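Local structure of syndapin (Drosophila melanogaster, 3I2W) at the interface of chains A and B. The protein binds membrane phospholipids through its dimeric EFC/F-BAR domain, the part described here, and probably takes part in endocytosis and the internalisation of plasma-membrane proteins. Sequence-based numbering; all coordinates share one arbitrary frame. Chains: chain A/B, Syndapin.

The interface of chains A and B. Residues chain A 34, 37-38; chain B 41, 45, 48, 75-76.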
ATOM      1  N   ARG A  34      -7.248  13.078   2.055  1.00 25.08           N
ATOM      2  CA  ARG A  34      -7.577  11.672   1.997  1.00 23.95           C
ATOM      3  C   ARG A  34      -7.011  11.191   0.675  1.00 24.76           C
ATOM      4  O   ARG A  34      -6.212  10.248   0.619  1.00 24.48           O
ATOM      5  CB  ARG A  34      -9.063  11.506   2.069  1.00 22.49           C
ATOM      6  CG  ARG A  34      -9.557  10.133   1.930  1.00 21.92           C
ATOM      7  CD  ARG A  34      -8.918   9.152   2.914  1.00 26.73           C
ATOM      8  NE  ARG A  34      -9.414   7.809   2.609  1.00 25.37           N
ATOM      9  CZ  ARG A  34     -10.454   7.268   3.206  1.00 21.84           C
ATOM     10  NH1 ARG A  34     -11.023   7.906   4.172  1.00 25.37           N
ATOM     11  NH2 ARG A  34     -10.900   6.092   2.881  1.00 19.65           N
ATOM     12  N   ILE A  37      -3.280  10.389   0.777  1.00 26.13           N
ATOM     13  CA  ILE A  37      -3.118   9.108   1.401  1.00 25.29           C
ATOM     14  C   ILE A  37      -3.438   7.984   0.437  1.00 25.20           C
ATOM     15  O   ILE A  37      -2.751   6.980   0.435  1.00 25.74           O
ATOM     16  CB  ILE A  37      -3.981   9.055   2.669  1.00 24.68           C
ATOM     17  CG1 ILE A  37      -3.361   9.976   3.708  1.00 26.69           C
ATOM     18  CG2 ILE A  37      -4.012   7.697   3.278  1.00 25.13           C
ATOM     19  CD1 ILE A  37      -4.201  10.245   4.921  1.00 29.50           C
ATOM     20  N   GLU A  38      -4.444   8.128  -0.388  1.00 25.14           N
ATOM     21  CA  GLU A  38      -4.788   7.028  -1.281  1.00 26.45           C
ATOM     22  C   GLU A  38      -3.649   6.921  -2.277  1.00 27.79           C
ATOM     23  O   GLU A  38      -3.177   5.827  -2.636  1.00 27.58           O
ATOM     24  CB  GLU A  38      -6.120   7.300  -2.036  1.00 27.01           C
ATOM     25  CG  GLU A  38      -7.381   7.426  -1.168  1.00 25.79           C
ATOM     26  CD  GLU A  38      -7.622   6.168  -0.352  1.00 28.84           C
ATOM     27  OE1 GLU A  38      -7.772   5.133  -0.996  1.00 31.60           O
ATOM     28  OE2 GLU A  38      -7.653   6.179   0.908  1.00 30.18           O
TER
ATOM     29  N   TYR B  41      -0.506   2.310   5.466  1.00 27.89           N
ATOM     30  CA  TYR B  41      -1.643   2.965   4.915  1.00 27.37           C
ATOM     31  C   TYR B  41      -2.537   3.206   6.110  1.00 28.05           C
ATOM     32  O   TYR B  41      -3.009   4.308   6.327  1.00 27.87           O
ATOM     33  CB  TYR B  41      -2.306   2.051   3.863  1.00 27.52           C
ATOM     34  CG  TYR B  41      -3.705   2.419   3.297  1.00 26.67           C
ATOM     35  CD1 TYR B  41      -4.047   3.723   2.934  1.00 27.79           C
ATOM     36  CD2 TYR B  41      -4.651   1.440   3.087  1.00 28.15           C
ATOM     37  CE1 TYR B  41      -5.318   4.041   2.420  1.00 28.28           C
ATOM     38  CE2 TYR B  41      -5.930   1.737   2.554  1.00 28.95           C
ATOM     39  CZ  TYR B  41      -6.253   3.041   2.242  1.00 29.16           C
ATOM     40  OH  TYR B  41      -7.483   3.312   1.677  1.00 29.79           O
ATOM     41  N   LEU B  45      -4.037   6.660   7.674  1.00 27.12           N
ATOM     42  CA  LEU B  45      -5.422   6.865   7.841  1.00 25.65           C
ATOM     43  C   LEU B  45      -5.733   7.276   9.264  1.00 25.55           C
ATOM     44  O   LEU B  45      -6.589   8.095   9.498  1.00 27.65           O
ATOM     45  CB  LEU B  45      -6.193   5.576   7.498  1.00 24.95           C
ATOM     46  CG  LEU B  45      -6.330   5.289   6.017  1.00 21.48           C
ATOM     47  CD1 LEU B  45      -6.931   3.957   5.826  1.00 19.77           C
ATOM     48  CD2 LEU B  45      -7.138   6.315   5.288  1.00 16.80           C
ATOM     49  N   TRP B  48      -4.703  10.747  10.111  1.00 28.52           N
ATOM     50  CA  TRP B  48      -5.522  11.679   9.430  1.00 28.92           C
ATOM     51  C   TRP B  48      -6.786  11.854  10.202  1.00 30.12           C
ATOM     52  O   TRP B  48      -7.232  12.965  10.472  1.00 31.93           O
ATOM     53  CB  TRP B  48      -5.850  11.096   8.067  1.00 28.35           C
ATOM     54  CG  TRP B  48      -6.764  11.888   7.228  1.00 26.35           C
ATOM     55  CD1 TRP B  48      -6.469  13.004   6.559  1.00 28.27           C
ATOM     56  CD2 TRP B  48      -8.114  11.568   6.906  1.00 26.30           C
ATOM     57  NE1 TRP B  48      -7.567  13.437   5.831  1.00 30.38           N
ATOM     58  CE2 TRP B  48      -8.580  12.545   6.028  1.00 26.95           C
ATOM     59  CE3 TRP B  48      -8.959  10.529   7.250  1.00 28.21           C
ATOM     60  CZ2 TRP B  48      -9.852  12.534   5.516  1.00 27.78           C
ATOM     61  CZ3 TRP B  48     -10.226  10.513   6.724  1.00 27.97           C
ATOM     62  CH2 TRP B  48     -10.660  11.510   5.872  1.00 26.07           C
ATOM     63  N   GLU B  75     -15.266   5.798   8.970  1.00 30.41           N
ATOM     64  CA  GLU B  75     -14.951   5.002   7.768  1.00 29.74           C
ATOM     65  C   GLU B  75     -13.479   4.631   7.686  1.00 29.66           C
ATOM     66  O   GLU B  75     -13.119   3.467   7.553  1.00 30.00           O
ATOM     67  CB  GLU B  75     -15.247   5.774   6.511  1.00 28.77           C
ATOM     68  CG  GLU B  75     -15.113   4.937   5.311  1.00 29.99           C
ATOM     69  CD  GLU B  75     -13.854   5.170   4.432  1.00 32.88           C
ATOM     70  OE1 GLU B  75     -13.035   6.106   4.653  1.00 25.99           O
ATOM     71  OE2 GLU B  75     -13.742   4.368   3.452  1.00 34.85           O
ATOM     72  N   SER B  76     -12.631   5.630   7.764  1.00 28.79           N
ATOM     73  CA  SER B  76     -11.251   5.407   7.595  1.00 28.97           C
ATOM     74  C   SER B  76     -10.724   4.610   8.795  1.00 29.25           C
ATOM     75  O   SER B  76      -9.616   4.075   8.759  1.00 29.77           O
ATOM     76  CB  SER B  76     -10.565   6.756   7.504  1.00 29.18           C
ATOM     77  OG  SER B  76     -10.609   7.407   8.770  1.00 30.80           O
TER
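Carboxylate oxygen OE1 of B:Glu75 is gripped by both terminal guanidinium nitrogens of A:Arg34. Its salt bridge to A:Arg34 NH1 measures 2.7 Å, and its hydrogen bond from A:Arg34 NH2 measures 2.8 Å. The fork is therefore end-on but converges on one atom: NH1 arrives nearly along the C-O axis, whereas NH2 is met by the syn lone pair of OE1, on the side of the other carboxylate oxygen. Guanidinium and carboxylate planes lie only 13° apart, consistent with an almost flat pair; OE2 of B:Glu75 adds only a weak bond to NH2.

The guanidinium NE is used within chain A. NE of A:Arg34 makes a salt bridge to OE2 of A:Glu38 at 2.9 Å, with OE2 approached from above the carboxylate plane. The same OE2 of A:Glu38 accepts the phenol OH of B:Tyr41 on its syn lone pair at 3.0 Å. A:Glu38 thus appears to help orient the arginine while bonding across the interface, and the two donors together would be expected to favour the charged form of A:Glu38. The carboxylate meets the tyrosine at the ring edge, its plane turned 70° from the ring.

Apolar groups back this polar chain. CB of A:Arg34 lies 3.7 Å from CZ2 of B:Trp48; with CG anti to the backbone N (chi1 176°) and a bend at chi2, CD comes over one indole face, offset toward the rim. The guanidinium stands almost perpendicular to that ring, so no parallel stack forms. Methyl CD2 of B:Leu45 instead covers one guanidinium face, offset toward the rim. A:Ile37 divides its two branches: CD1 reaches CB of B:Trp48 at 3.7 Å, while CG2 touches both CD2 of B:Leu45 and CE1 of B:Tyr41.

Helix 11-58 of chain A thereby packs against helices 11-58 and 63-105 of chain B. Repeated by the two-fold axis, this mixed patch helps hold together the elongated F-BAR homodimer that serves membrane binding.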